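Local coordinates for protein probable M18 family aminopeptidase 1 (Thermotoga maritima, PDB 2GLF) that is probably a zinc-dependent metallo-aminopeptidase of the M18 family, removing residues from the amino ends of peptides, and here binds manganese, at residues M60-Y65 and F76-D81; R97-P102 and E224-P229; E133-L138 and I150-E155. All coordinates share one frame; numbering follows the deposited sequence.

Contact 1: residues M60-Y65 and F76-D81; sequences MNMTVY and FRVVDD
Val78 and Met62, a selenomethionine, make the close-packed part of this contact, with Met62 CB 3.9 Å from Val78 CB. Val78 points its CB at 60-65 and sets CG1 anti to its backbone N (chi1 177°); CG2, the other branch, is the one that comes within 4.2 Å of Met62 CB. Beyond CB the Met62 side chain leaves the contact, and it packs on Leu52, Phe55 and Met303. Next along, Val64 and Phe76 run obliquely past each other: Val64 CG2 sits at the edge of the Phe76 ring, near its plane, and 4.2 Å from Phe76 CB. Helix 292-303 lies against this apolar side, Ile300 touching both Phe76 and Val78, and Leu297 reaching Phe76 as well.

The backbones hold the same stretch together. Phe76 N donates to Val64 O at 2.7 Å, and Met62 N donates to Val78 O at 2.8 Å. This is the open end of the beta hairpin made by strands 64-67 and 73-77, which belongs to the mixed sheet whose inner strands 87-92 and 321-329 carry the metal ligands His92 and Asp326. Nearer the strands, Arg77 leads away from 60-65 beyond its CB, and its NH1 hydrogen-bonds Leu261 O and Ala264 O, while Thr63 OG1 is taken by Gly48 O. Past the regular strands the two chains stay antiparallel, Asn61 opposite Val79 and Met60 opposite Asp80.

Here the contact thins out toward solvent. Asn61 turns its side chain away, and its CA makes the close approach, 3.2 Å from Val78 O in a CA-H...O contact. Met60 bends at chi2 and chi3, and its SE lies 4.0 Å from Asp80 O, a loose touch on an exposed residue.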
HETATM    1  N   MSE A  60     -41.629 -57.372  14.151  1.00 34.11           N
HETATM    2  CA  MSE A  60     -42.491 -56.289  14.593  1.00 33.36           C
HETATM    3  C   MSE A  60     -42.012 -55.704  15.902  1.00 32.21           C
HETATM    4  O   MSE A  60     -42.431 -54.619  16.292  1.00 32.71           O
HETATM    5  CB  MSE A  60     -43.927 -56.790  14.736  1.00 75.50           C
HETATM    6  CG  MSE A  60     -44.909 -56.122  13.787  1.00 77.98           C
HETATM    7 SE   MSE A  60     -44.222 -55.940  11.985  1.00 87.78          SE
HETATM    8  CE  MSE A  60     -43.783 -57.788  11.615  1.00 82.74           C
ATOM      9  N   ASN A  61     -41.136 -56.424  16.588  1.00 22.53           N
ATOM     10  CA  ASN A  61     -40.609 -55.932  17.847  1.00 21.98           C
ATOM     11  C   ASN A  61     -39.131 -56.264  17.981  1.00 21.26           C
ATOM     12  O   ASN A  61     -38.767 -57.357  18.414  1.00 21.21           O
ATOM     13  CB  ASN A  61     -41.383 -56.514  19.026  1.00 45.84           C
ATOM     14  CG  ASN A  61     -40.933 -55.935  20.352  1.00 48.09           C
ATOM     15  OD1 ASN A  61     -39.845 -56.239  20.841  1.00 49.07           O
ATOM     16  ND2 ASN A  61     -41.765 -55.079  20.935  1.00 50.77           N
HETATM   17  N   MSE A  62     -38.286 -55.309  17.600  1.00 32.16           N
HETATM   18  CA  MSE A  62     -36.843 -55.490  17.661  1.00 31.64           C
HETATM   19  C   MSE A  62     -36.195 -54.350  18.433  1.00 29.54           C
HETATM   20  O   MSE A  62     -36.649 -53.207  18.374  1.00 30.70           O
HETATM   21  CB  MSE A  62     -36.244 -55.510  16.249  1.00 52.96           C
HETATM   22  CG  MSE A  62     -36.838 -56.529  15.290  1.00 53.05           C
HETATM   23 SE   MSE A  62     -36.158 -56.356  13.462  1.00 57.66          SE
HETATM   24  CE  MSE A  62     -34.430 -57.152  13.721  1.00 55.67           C
ATOM     25  N   THR A  63     -35.133 -54.675  19.158  1.00 34.32           N
ATOM     26  CA  THR A  63     -34.357 -53.697  19.908  1.00 31.73           C
ATOM     27  C   THR A  63     -32.939 -54.024  19.446  1.00 30.78           C
ATOM     28  O   THR A  63     -32.123 -54.581  20.182  1.00 30.67           O
ATOM     29  CB  THR A  63     -34.499 -53.907  21.423  1.00 44.45           C
ATOM     30  OG1 THR A  63     -34.107 -55.243  21.758  1.00 42.96           O
ATOM     31  CG2 THR A  63     -35.937 -53.690  21.855  1.00 43.64           C
ATOM     32  N   VAL A  64     -32.671 -53.671  18.196  1.00 28.08           N
ATOM     33  CA  VAL A  64     -31.402 -53.968  17.554  1.00 26.63           C
ATOM     34  C   VAL A  64     -30.474 -52.797  17.324  1.00 25.95           C
ATOM     35  O   VAL A  64     -30.832 -51.643  17.553  1.00 26.41           O
ATOM     36  CB  VAL A  64     -31.647 -54.609  16.187  1.00 16.08           C
ATOM     37  CG1 VAL A  64     -32.392 -55.928  16.354  1.00 15.06           C
ATOM     38  CG2 VAL A  64     -32.444 -53.647  15.316  1.00 14.10           C
ATOM     39  N   TYR A  65     -29.275 -53.115  16.854  1.00 18.79           N
ATOM     40  CA  TYR A  65     -28.281 -52.107  16.543  1.00 17.86           C
ATOM     41  C   TYR A  65     -27.252 -52.689  15.593  1.00 17.51           C
ATOM     42  O   TYR A  65     -26.927 -53.869  15.661  1.00 18.48           O
ATOM     43  CB  TYR A  65     -27.592 -51.597  17.819  1.00 23.97           C
ATOM     44  CG  TYR A  65     -26.688 -52.594  18.501  1.00 22.48           C
ATOM     45  CD1 TYR A  65     -25.495 -53.014  17.904  1.00 20.09           C
ATOM     46  CD2 TYR A  65     -27.022 -53.121  19.751  1.00 19.83           C
ATOM     47  CE1 TYR A  65     -24.658 -53.941  18.534  1.00 20.26           C
ATOM     48  CE2 TYR A  65     -26.192 -54.046  20.393  1.00 18.59           C
ATOM     49  CZ  TYR A  65     -25.015 -54.455  19.778  1.00 20.25           C
ATOM     50  OH  TYR A  65     -24.220 -55.405  20.387  1.00 20.19           O
ATOM     51  N   PHE A  76     -31.933 -49.303  16.705  1.00 18.35           N
ATOM     52  CA  PHE A  76     -33.364 -49.162  16.503  1.00 18.63           C
ATOM     53  C   PHE A  76     -34.165 -49.869  17.581  1.00 18.53           C
ATOM     54  O   PHE A  76     -33.644 -50.665  18.367  1.00 18.74           O
ATOM     55  CB  PHE A  76     -33.798 -49.727  15.147  1.00 16.24           C
ATOM     56  CG  PHE A  76     -33.023 -49.188  13.986  1.00 16.73           C
ATOM     57  CD1 PHE A  76     -31.957 -49.911  13.449  1.00 16.24           C
ATOM     58  CD2 PHE A  76     -33.346 -47.951  13.430  1.00 17.23           C
ATOM     59  CE1 PHE A  76     -31.226 -49.409  12.380  1.00 16.24           C
ATOM     60  CE2 PHE A  76     -32.618 -47.439  12.358  1.00 16.24           C
ATOM     61  CZ  PHE A  76     -31.557 -48.166  11.832  1.00 16.24           C
ATOM     62  N   ARG A  77     -35.446 -49.533  17.609  1.00 27.21           N
ATOM     63  CA  ARG A  77     -36.417 -50.131  18.506  1.00 26.79           C
ATOM     64  C   ARG A  77     -37.639 -50.261  17.612  1.00 27.69           C
ATOM     65  O   ARG A  77     -38.586 -49.479  17.707  1.00 27.81           O
ATOM     66  CB  ARG A  77     -36.705 -49.231  19.715  1.00 19.44           C
ATOM     67  CG  ARG A  77     -35.659 -49.335  20.803  1.00 19.50           C
ATOM     68  CD  ARG A  77     -36.047 -48.549  22.036  1.00 19.99           C
ATOM     69  NE  ARG A  77     -37.291 -49.038  22.622  1.00 19.18           N
ATOM     70  CZ  ARG A  77     -37.912 -48.461  23.651  1.00 18.01           C
ATOM     71  NH1 ARG A  77     -37.406 -47.371  24.213  1.00 18.63           N
ATOM     72  NH2 ARG A  77     -39.051 -48.967  24.110  1.00 19.24           N
ATOM     73  N   VAL A  78     -37.571 -51.226  16.695  1.00 24.39           N
ATOM     74  CA  VAL A  78     -38.660 -51.484  15.768  1.00 25.28           C
ATOM     75  C   VAL A  78     -39.821 -51.935  16.631  1.00 26.03           C
ATOM     76  O   VAL A  78     -39.677 -52.847  17.450  1.00 26.86           O
ATOM     77  CB  VAL A  78     -38.290 -52.587  14.770  1.00 16.96           C
ATOM     78  CG1 VAL A  78     -39.461 -52.875  13.867  1.00 15.69           C
ATOM     79  CG2 VAL A  78     -37.094 -52.151  13.946  1.00 18.17           C
ATOM     80  N   VAL A  79     -40.965 -51.289  16.450  1.00 14.92           N
ATOM     81  CA  VAL A  79     -42.137 -51.586  17.249  1.00 14.55           C
ATOM     82  C   VAL A  79     -43.390 -51.764  16.399  1.00 15.78           C
ATOM     83  O   VAL A  79     -44.466 -52.075  16.910  1.00 16.17           O
ATOM     84  CB  VAL A  79     -42.332 -50.458  18.292  1.00 11.64           C
ATOM     85  CG1 VAL A  79     -43.640 -50.612  19.022  1.00  9.94           C
ATOM     86  CG2 VAL A  79     -41.182 -50.493  19.291  1.00  9.61           C
ATOM     87  N   ASP A  80     -43.249 -51.576  15.094  1.00 21.93           N
ATOM     88  CA  ASP A  80     -44.374 -51.730  14.186  1.00 22.48           C
ATOM     89  C   ASP A  80     -43.838 -51.988  12.784  1.00 22.92           C
ATOM     90  O   ASP A  80     -42.654 -52.281  12.611  1.00 23.67           O
ATOM     91  CB  ASP A  80     -45.235 -50.469  14.181  1.00 32.04           C
ATOM     92  CG  ASP A  80     -46.656 -50.735  13.707  1.00 35.75           C
ATOM     93  OD1 ASP A  80     -46.832 -51.521  12.750  1.00 38.64           O
ATOM     94  OD2 ASP A  80     -47.600 -50.155  14.285  1.00 36.48           O
ATOM     95  N   ASP A  81     -44.705 -51.896  11.787  1.00 25.67           N
ATOM     96  CA  ASP A  81     -44.300 -52.098  10.409  1.00 25.52           C
ATOM     97  C   ASP A  81     -43.471 -50.866  10.005  1.00 25.96           C
ATOM     98  O   ASP A  81     -43.940 -49.734  10.136  1.00 26.06           O
ATOM     99  CB  ASP A  81     -45.558 -52.224   9.545  1.00 38.16           C
ATOM    100  CG  ASP A  81     -45.252 -52.393   8.078  1.00 39.23           C
ATOM    101  OD1 ASP A  81     -46.216 -52.422   7.288  1.00 39.63           O
ATOM    102  OD2 ASP A  81     -44.062 -52.497   7.708  1.00 42.00           O
TER

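Contact 2: residues R97-P102 and E224-P229; sequences RLDFKP and EIEVVP
Ile225 stands on the face of the Phe100 ring: Ile225 CG2 is 3.5 Å from the Phe100 ring centroid and 4° off the ring normal, a CH-pi contact over the middle. The Val227 side chain crosses that of Phe100 at about a right angle, and Val227 CG2 meets the ring edge at Phe100 CE1, 3.5 Å away. Leu98 and Val227 pass obliquely, Leu98 CB 3.6 Å from Val227 CB.

Strands 97-108 and 223-229 run antiparallel in the six-stranded antiparallel sheet, with Val227 N donating to Leu98 O at 2.6 Å and Phe100 N to Ile225 O at 3.1 Å. Lys101, Asp99 and Glu224 make salt bridges to Asp340, Lys362 and Lys355 of a second subunit, consistent with the dimerisation domain of M18 peptidases.

Asp99 and Glu226 project from the face opposite Leu98 and Val227, and both reach the Arg97 guanidinium. Arg97 CG sits between the backbone N and the carbonyl carbon (chi1 53°), and a bend at chi3 brings NE to Glu226. Asp99 OD1 takes Arg97 NH1 in the guanidinium plane, through its syn lone pair, at 2.7 Å. The Glu226 carboxylate lies over one face, offset toward the rim, the planes 17° apart, with Glu226 OE2 3.0 Å from Arg97 NH1; that salt bridge rests on charge alone, since no N-H aims at the oxygen. The side chains of Asp99 and Glu226 lie side by side, pointing the same way, and Glu33 brings a third acidic group close to Glu226; Arg97 probably offsets part of the repulsion.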
ATOM      1  N   ARG A  97      -9.665 -33.067  15.876  1.00 21.20           N
ATOM      2  CA  ARG A  97      -8.549 -33.659  16.602  1.00 20.87           C
ATOM      3  C   ARG A  97      -7.278 -33.520  15.776  1.00 21.59           C
ATOM      4  O   ARG A  97      -7.195 -32.694  14.864  1.00 21.15           O
ATOM      5  CB  ARG A  97      -8.832 -35.143  16.820  1.00 18.56           C
ATOM      6  CG  ARG A  97      -9.178 -35.873  15.515  1.00 19.39           C
ATOM      7  CD  ARG A  97      -9.566 -37.317  15.763  1.00 20.03           C
ATOM      8  NE  ARG A  97     -10.703 -37.751  14.947  1.00 19.12           N
ATOM      9  CZ  ARG A  97     -10.619 -38.183  13.691  1.00 23.40           C
ATOM     10  NH1 ARG A  97      -9.443 -38.249  13.078  1.00 21.86           N
ATOM     11  NH2 ARG A  97     -11.719 -38.552  13.045  1.00 27.94           N
ATOM     12  N   LEU A  98      -6.290 -34.342  16.115  1.00 22.85           N
ATOM     13  CA  LEU A  98      -5.025 -34.389  15.396  1.00 23.10           C
ATOM     14  C   LEU A  98      -4.768 -35.873  15.141  1.00 23.04           C
ATOM     15  O   LEU A  98      -4.960 -36.693  16.037  1.00 23.21           O
ATOM     16  CB  LEU A  98      -3.882 -33.812  16.236  1.00 11.28           C
ATOM     17  CG  LEU A  98      -3.922 -32.351  16.690  1.00 11.10           C
ATOM     18  CD1 LEU A  98      -2.692 -32.067  17.551  1.00 10.08           C
ATOM     19  CD2 LEU A  98      -3.961 -31.419  15.489  1.00 10.08           C
ATOM     20  N   ASP A  99      -4.358 -36.218  13.923  1.00 13.50           N
ATOM     21  CA  ASP A  99      -4.068 -37.608  13.582  1.00 12.84           C
ATOM     22  C   ASP A  99      -2.582 -37.797  13.325  1.00 12.84           C
ATOM     23  O   ASP A  99      -1.966 -36.981  12.650  1.00 13.79           O
ATOM     24  CB  ASP A  99      -4.806 -38.045  12.308  1.00 20.44           C
ATOM     25  CG  ASP A  99      -6.314 -38.123  12.477  1.00 20.90           C
ATOM     26  OD1 ASP A  99      -6.798 -38.291  13.620  1.00 19.05           O
ATOM     27  OD2 ASP A  99      -7.016 -38.040  11.441  1.00 19.19           O
ATOM     28  N   PHE A 100      -2.009 -38.865  13.866  1.00  6.96           N
ATOM     29  CA  PHE A 100      -0.606 -39.177  13.622  1.00  6.76           C
ATOM     30  C   PHE A 100      -0.517 -39.434  12.111  1.00  6.91           C
ATOM     31  O   PHE A 100      -1.400 -40.078  11.543  1.00  5.23           O
ATOM     32  CB  PHE A 100      -0.221 -40.481  14.338  1.00 12.72           C
ATOM     33  CG  PHE A 100       0.309 -40.306  15.740  1.00 12.14           C
ATOM     34  CD1 PHE A 100      -0.034 -39.205  16.514  1.00 10.08           C
ATOM     35  CD2 PHE A 100       1.123 -41.289  16.300  1.00 10.57           C
ATOM     36  CE1 PHE A 100       0.425 -39.087  17.822  1.00 10.08           C
ATOM     37  CE2 PHE A 100       1.581 -41.179  17.600  1.00 10.08           C
ATOM     38  CZ  PHE A 100       1.232 -40.076  18.364  1.00 10.08           C
ATOM     39  N   LYS A 101       0.524 -38.938  11.451  1.00  5.86           N
ATOM     40  CA  LYS A 101       0.675 -39.203  10.022  1.00  5.86           C
ATOM     41  C   LYS A 101       1.080 -40.667   9.875  1.00  5.86           C
ATOM     42  O   LYS A 101       1.392 -41.324  10.863  1.00  5.86           O
ATOM     43  CB  LYS A 101       1.763 -38.322   9.411  1.00 11.15           C
ATOM     44  CG  LYS A 101       1.325 -36.909   9.093  1.00 11.02           C
ATOM     45  CD  LYS A 101       2.379 -36.198   8.266  1.00  9.57           C
ATOM     46  CE  LYS A 101       1.927 -34.806   7.870  1.00  9.57           C
ATOM     47  NZ  LYS A 101       3.029 -34.065   7.198  1.00  9.57           N
ATOM     48  N   PRO A 102       1.074 -41.200   8.644  1.00 21.90           N
ATOM     49  CA  PRO A 102       1.461 -42.607   8.469  1.00 22.60           C
ATOM     50  C   PRO A 102       2.852 -42.910   9.051  1.00 24.11           C
ATOM     51  O   PRO A 102       3.043 -43.932   9.713  1.00 25.00           O
ATOM     52  CB  PRO A 102       1.381 -42.793   6.958  1.00  5.47           C
ATOM     53  CG  PRO A 102       0.237 -41.889   6.588  1.00  5.34           C
ATOM     54  CD  PRO A 102       0.557 -40.639   7.383  1.00  5.34           C
ATOM     55  N   GLU A 224      -4.162 -46.037  13.139  1.00 15.64           N
ATOM     56  CA  GLU A 224      -4.855 -44.769  13.281  1.00 15.47           C
ATOM     57  C   GLU A 224      -4.748 -44.231  14.701  1.00 15.47           C
ATOM     58  O   GLU A 224      -5.413 -44.724  15.613  1.00 16.37           O
ATOM     59  CB  GLU A 224      -6.326 -44.920  12.880  1.00 21.16           C
ATOM     60  CG  GLU A 224      -6.575 -44.525  11.435  1.00 22.85           C
ATOM     61  CD  GLU A 224      -7.965 -44.865  10.930  1.00 22.70           C
ATOM     62  OE1 GLU A 224      -8.366 -44.273   9.905  1.00 23.88           O
ATOM     63  OE2 GLU A 224      -8.645 -45.726  11.535  1.00 20.39           O
ATOM     64  N   ILE A 225      -3.901 -43.224  14.885  1.00 11.42           N
ATOM     65  CA  ILE A 225      -3.726 -42.614  16.194  1.00 10.53           C
ATOM     66  C   ILE A 225      -4.356 -41.228  16.189  1.00 10.48           C
ATOM     67  O   ILE A 225      -4.242 -40.488  15.218  1.00 10.48           O
ATOM     68  CB  ILE A 225      -2.234 -42.460  16.567  1.00 14.06           C
ATOM     69  CG1 ILE A 225      -1.512 -43.801  16.427  1.00 14.95           C
ATOM     70  CG2 ILE A 225      -2.111 -41.952  17.995  1.00 12.32           C
ATOM     71  CD1 ILE A 225      -2.038 -44.861  17.360  1.00 16.59           C
ATOM     72  N   GLU A 226      -5.022 -40.884  17.280  1.00 10.68           N
ATOM     73  CA  GLU A 226      -5.659 -39.587  17.394  1.00 10.79           C
ATOM     74  C   GLU A 226      -5.161 -38.861  18.649  1.00  9.46           C
ATOM     75  O   GLU A 226      -5.136 -39.429  19.744  1.00  9.46           O
ATOM     76  CB  GLU A 226      -7.186 -39.755  17.430  1.00 19.66           C
ATOM     77  CG  GLU A 226      -7.741 -40.600  16.276  1.00 21.92           C
ATOM     78  CD  GLU A 226      -9.244 -40.406  16.040  1.00 23.70           C
ATOM     79  OE1 GLU A 226      -9.963 -40.017  16.987  1.00 27.64           O
ATOM     80  OE2 GLU A 226      -9.708 -40.655  14.903  1.00 26.93           O
ATOM     81  N   VAL A 227      -4.740 -37.612  18.477  1.00 13.93           N
ATOM     82  CA  VAL A 227      -4.245 -36.807  19.589  1.00 13.31           C
ATOM     83  C   VAL A 227      -5.422 -36.004  20.117  1.00 13.28           C
ATOM     84  O   VAL A 227      -6.108 -35.340  19.360  1.00 13.45           O
ATOM     85  CB  VAL A 227      -3.103 -35.862  19.130  1.00  1.91           C
ATOM     86  CG1 VAL A 227      -2.658 -34.979  20.284  1.00  1.91           C
ATOM     87  CG2 VAL A 227      -1.932 -36.683  18.604  1.00  1.91           C
ATOM     88  N   VAL A 228      -5.645 -36.076  21.421  1.00 10.66           N
ATOM     89  CA  VAL A 228      -6.771 -35.396  22.051  1.00 10.66           C
ATOM     90  C   VAL A 228      -6.379 -34.744  23.378  1.00 10.66           C
ATOM     91  O   VAL A 228      -5.470 -35.214  24.054  1.00 10.92           O
ATOM     92  CB  VAL A 228      -7.909 -36.419  22.278  1.00 24.86           C
ATOM     93  CG1 VAL A 228      -8.454 -36.313  23.702  1.00 26.27           C
ATOM     94  CG2 VAL A 228      -9.002 -36.207  21.234  1.00 25.79           C
ATOM     95  N   PRO A 229      -7.066 -33.657  23.770  1.00 15.46           N
ATOM     96  CA  PRO A 229      -6.748 -32.973  25.032  1.00 17.19           C
ATOM     97  C   PRO A 229      -6.927 -33.836  26.287  1.00 19.11           C
ATOM     98  O   PRO A 229      -7.884 -34.600  26.403  1.00 20.09           O
ATOM     99  CB  PRO A 229      -7.671 -31.756  25.011  1.00  8.15           C
ATOM    100  CG  PRO A 229      -8.832 -32.229  24.229  1.00  8.27           C
ATOM    101  CD  PRO A 229      -8.192 -32.999  23.092  1.00  8.01           C
TER
HETATM  102  O   HOH W   1      -2.270 -42.570  12.238  1.00 22.46           O

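Contact 3: residues E133-L138 and I150-E155; sequences EIHGVL and IGDKPE
Where the hairpin of strands 132-139 and 145-150 ends, edge strand 145-150 runs out into a loop, and Ile134 pairs with Ile150 at the last antiparallel rung. Ile134 N donates to Ile150 O at 2.8 Å, nearly along the C=O axis, and Ile150 N returns a bond to Ile134 O at 3.1 Å. At Gly151 the chain leaves the strand alongside Glu133, with a positive phi of 104° that glycine readily takes. Glu133 CG, anti to its carbonyl carbon (chi1 -68°), comes 3.4 Å from Gly151 O.

The acidic end of Glu133 bonds His135, and Asp152 closes on the same ring. His135 NE2 donates to Glu133 OE1 at 3.1 Å, coming in from above the carboxylate plane. Asp152 brings its carboxylate to the edge of the imidazole, the planes 83° apart, with Asp152 CG 3.6 Å from His135 CE1. The other ring nitrogen, His135 ND1, is bonded to His149 ND1. Ile150 also packs on Met238 of a third subunit.

Lys31 is salt-bridged to Glu133 OE1 and in a long, weak ion pair with Asp152 OD2. An alanine in place of Glu133 would probably leave His135 NE2 without this acceptor, the ring held at ND1 alone, and Lys31 with just the weak pairing to Asp152. Glu133 OE1 and Asp152 OD2 lie 3.6 Å apart, two acidic groups that would be expected to repel each other if both are charged; Lys31 probably offsets part of this. The carboxylates may favour a protonated His135, an effect the nearby Lys31 would temper.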
ATOM      1  N   GLU A 133      -3.408 -36.458  24.959  1.00 11.32           N
ATOM      2  CA  GLU A 133      -3.534 -37.903  25.145  1.00 12.46           C
ATOM      3  C   GLU A 133      -3.489 -38.575  23.767  1.00 13.06           C
ATOM      4  O   GLU A 133      -4.039 -38.052  22.797  1.00 12.97           O
ATOM      5  CB  GLU A 133      -4.871 -38.253  25.793  1.00 30.56           C
ATOM      6  CG  GLU A 133      -5.041 -37.814  27.222  1.00 35.17           C
ATOM      7  CD  GLU A 133      -6.395 -38.222  27.780  1.00 40.85           C
ATOM      8  OE1 GLU A 133      -6.749 -39.414  27.663  1.00 42.57           O
ATOM      9  OE2 GLU A 133      -7.104 -37.357  28.337  1.00 43.88           O
ATOM     10  N   ILE A 134      -2.832 -39.724  23.678  1.00 10.71           N
ATOM     11  CA  ILE A 134      -2.776 -40.465  22.417  1.00 11.66           C
ATOM     12  C   ILE A 134      -3.838 -41.564  22.486  1.00 10.97           C
ATOM     13  O   ILE A 134      -3.995 -42.206  23.515  1.00 10.43           O
ATOM     14  CB  ILE A 134      -1.403 -41.127  22.205  1.00 25.34           C
ATOM     15  CG1 ILE A 134      -0.391 -40.100  21.728  1.00 25.91           C
ATOM     16  CG2 ILE A 134      -1.502 -42.224  21.181  1.00 26.85           C
ATOM     17  CD1 ILE A 134       0.999 -40.685  21.580  1.00 31.34           C
ATOM     18  N   HIS A 135      -4.565 -41.775  21.395  1.00 28.63           N
ATOM     19  CA  HIS A 135      -5.606 -42.804  21.355  1.00 28.61           C
ATOM     20  C   HIS A 135      -5.762 -43.392  19.958  1.00 28.85           C
ATOM     21  O   HIS A 135      -5.755 -42.665  18.967  1.00 28.80           O
ATOM     22  CB  HIS A 135      -6.949 -42.221  21.793  1.00 13.78           C
ATOM     23  CG  HIS A 135      -7.072 -42.020  23.270  1.00 13.43           C
ATOM     24  ND1 HIS A 135      -7.043 -43.064  24.167  1.00 13.43           N
ATOM     25  CD2 HIS A 135      -7.252 -40.898  24.006  1.00 13.76           C
ATOM     26  CE1 HIS A 135      -7.199 -42.598  25.392  1.00 13.43           C
ATOM     27  NE2 HIS A 135      -7.328 -41.285  25.323  1.00 14.07           N
ATOM     28  N   GLY A 136      -5.909 -44.708  19.872  1.00 20.51           N
ATOM     29  CA  GLY A 136      -6.073 -45.308  18.565  1.00 20.26           C
ATOM     30  C   GLY A 136      -5.805 -46.795  18.496  1.00 20.60           C
ATOM     31  O   GLY A 136      -6.033 -47.527  19.458  1.00 21.17           O
ATOM     32  N   VAL A 137      -5.314 -47.239  17.343  1.00 22.32           N
ATOM     33  CA  VAL A 137      -5.029 -48.646  17.130  1.00 22.26           C
ATOM     34  C   VAL A 137      -3.988 -48.854  16.019  1.00 22.44           C
ATOM     35  O   VAL A 137      -3.881 -48.046  15.099  1.00 21.79           O
ATOM     36  CB  VAL A 137      -6.335 -49.397  16.786  1.00 16.24           C
ATOM     37  CG1 VAL A 137      -7.012 -48.747  15.596  1.00 14.39           C
ATOM     38  CG2 VAL A 137      -6.033 -50.852  16.497  1.00 18.53           C
ATOM     39  N   LEU A 138      -3.216 -49.933  16.127  1.00 30.47           N
ATOM     40  CA  LEU A 138      -2.186 -50.259  15.146  1.00 31.35           C
ATOM     41  C   LEU A 138      -2.241 -51.763  14.867  1.00 31.46           C
ATOM     42  O   LEU A 138      -2.482 -52.556  15.778  1.00 32.14           O
ATOM     43  CB  LEU A 138      -0.789 -49.917  15.685  1.00 20.87           C
ATOM     44  CG  LEU A 138      -0.453 -48.550  16.303  1.00 21.59           C
ATOM     45  CD1 LEU A 138       0.936 -48.627  16.930  1.00 19.56           C
ATOM     46  CD2 LEU A 138      -0.512 -47.436  15.256  1.00 21.22           C
ATOM     47  N   ILE A 150      -2.537 -43.782  25.779  1.00 12.16           N
ATOM     48  CA  ILE A 150      -1.506 -43.183  26.607  1.00 12.16           C
ATOM     49  C   ILE A 150      -1.898 -41.758  26.963  1.00 12.16           C
ATOM     50  O   ILE A 150      -2.252 -40.977  26.086  1.00 12.16           O
ATOM     51  CB  ILE A 150      -0.174 -43.165  25.876  1.00 12.20           C
ATOM     52  CG1 ILE A 150       0.084 -44.545  25.263  1.00 11.98           C
ATOM     53  CG2 ILE A 150       0.936 -42.796  26.845  1.00 11.98           C
ATOM     54  CD1 ILE A 150       1.368 -44.643  24.486  1.00 11.98           C
ATOM     55  N   GLY A 151      -1.826 -41.431  28.252  1.00 19.01           N
ATOM     56  CA  GLY A 151      -2.195 -40.108  28.736  1.00 20.97           C
ATOM     57  C   GLY A 151      -3.550 -40.237  29.397  1.00 22.42           C
ATOM     58  O   GLY A 151      -4.043 -39.330  30.075  1.00 22.87           O
ATOM     59  N   ASP A 152      -4.135 -41.412  29.182  1.00 22.22           N
ATOM     60  CA  ASP A 152      -5.447 -41.797  29.688  1.00 22.89           C
ATOM     61  C   ASP A 152      -5.529 -41.775  31.220  1.00 23.03           C
ATOM     62  O   ASP A 152      -6.313 -41.031  31.811  1.00 21.86           O
ATOM     63  CB  ASP A 152      -5.749 -43.206  29.181  1.00 47.26           C
ATOM     64  CG  ASP A 152      -7.199 -43.408  28.855  1.00 50.48           C
ATOM     65  OD1 ASP A 152      -7.550 -44.527  28.423  1.00 55.88           O
ATOM     66  OD2 ASP A 152      -7.986 -42.454  29.025  1.00 56.00           O
ATOM     67  N   LYS A 153      -4.703 -42.609  31.845  1.00 20.50           N
ATOM     68  CA  LYS A 153      -4.659 -42.752  33.292  1.00 22.18           C
ATOM     69  C   LYS A 153      -3.587 -41.863  33.898  1.00 22.61           C
ATOM     70  O   LYS A 153      -2.663 -41.439  33.215  1.00 23.04           O
ATOM     71  CB  LYS A 153      -4.385 -44.214  33.633  1.00 34.70           C
ATOM     72  CG  LYS A 153      -5.353 -45.182  32.970  1.00 36.93           C
ATOM     73  CD  LYS A 153      -4.670 -46.480  32.559  1.00 37.09           C
ATOM     74  CE  LYS A 153      -3.572 -46.247  31.510  1.00 39.90           C
ATOM     75  NZ  LYS A 153      -4.061 -45.605  30.246  1.00 38.52           N
ATOM     76  N   PRO A 154      -3.686 -41.578  35.201  1.00 43.69           N
ATOM     77  CA  PRO A 154      -2.703 -40.727  35.874  1.00 44.23           C
ATOM     78  C   PRO A 154      -1.286 -41.297  36.013  1.00 44.81           C
ATOM     79  O   PRO A 154      -0.337 -40.545  36.210  1.00 46.29           O
ATOM     80  CB  PRO A 154      -3.364 -40.449  37.218  1.00 21.81           C
ATOM     81  CG  PRO A 154      -4.144 -41.691  37.464  1.00 20.03           C
ATOM     82  CD  PRO A 154      -4.765 -41.965  36.123  1.00 20.74           C
ATOM     83  N   GLU A 155      -1.128 -42.611  35.911  1.00 45.61           N
ATOM     84  CA  GLU A 155       0.204 -43.198  36.027  1.00 45.87           C
ATOM     85  C   GLU A 155       1.041 -42.933  34.780  1.00 45.91           C
ATOM     86  O   GLU A 155       2.226 -42.611  34.883  1.00 46.95           O
ATOM     87  CB  GLU A 155       0.132 -44.710  36.258  1.00 35.40           C
ATOM     88  CG  GLU A 155      -0.544 -45.485  35.141  1.00 36.69           C
ATOM     89  CD  GLU A 155      -2.016 -45.723  35.409  1.00 42.47           C
ATOM     90  OE1 GLU A 155      -2.694 -44.799  35.912  1.00 43.46           O
ATOM     91  OE2 GLU A 155      -2.494 -46.835  35.107  1.00 43.39           O
TER

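Overall arrangement
Contacts 2 and 3 are neighbours in one antiparallel sheet, their centres 11 Å apart, because strand 223-229 lies between 97-108 and 132-139. Backbone bonds probably join them, with Glu226 N 2.6 Å from His135 O, and Ile134 packs against both Ile225 and Phe100, so the apolar side chains of the two contacts meet at Ile134. Contact 1 belongs to the other, mixed sheet; its centre is about 37 Å from each of theirs, with nearest atoms about 19 Å away. Of the three, contact 2 comes near the metal site: the Arg97 side chain is about 11 Å from a bound manganese and about 9 Å from the side chain of His92. Contacts 1 and 3 lie away from it.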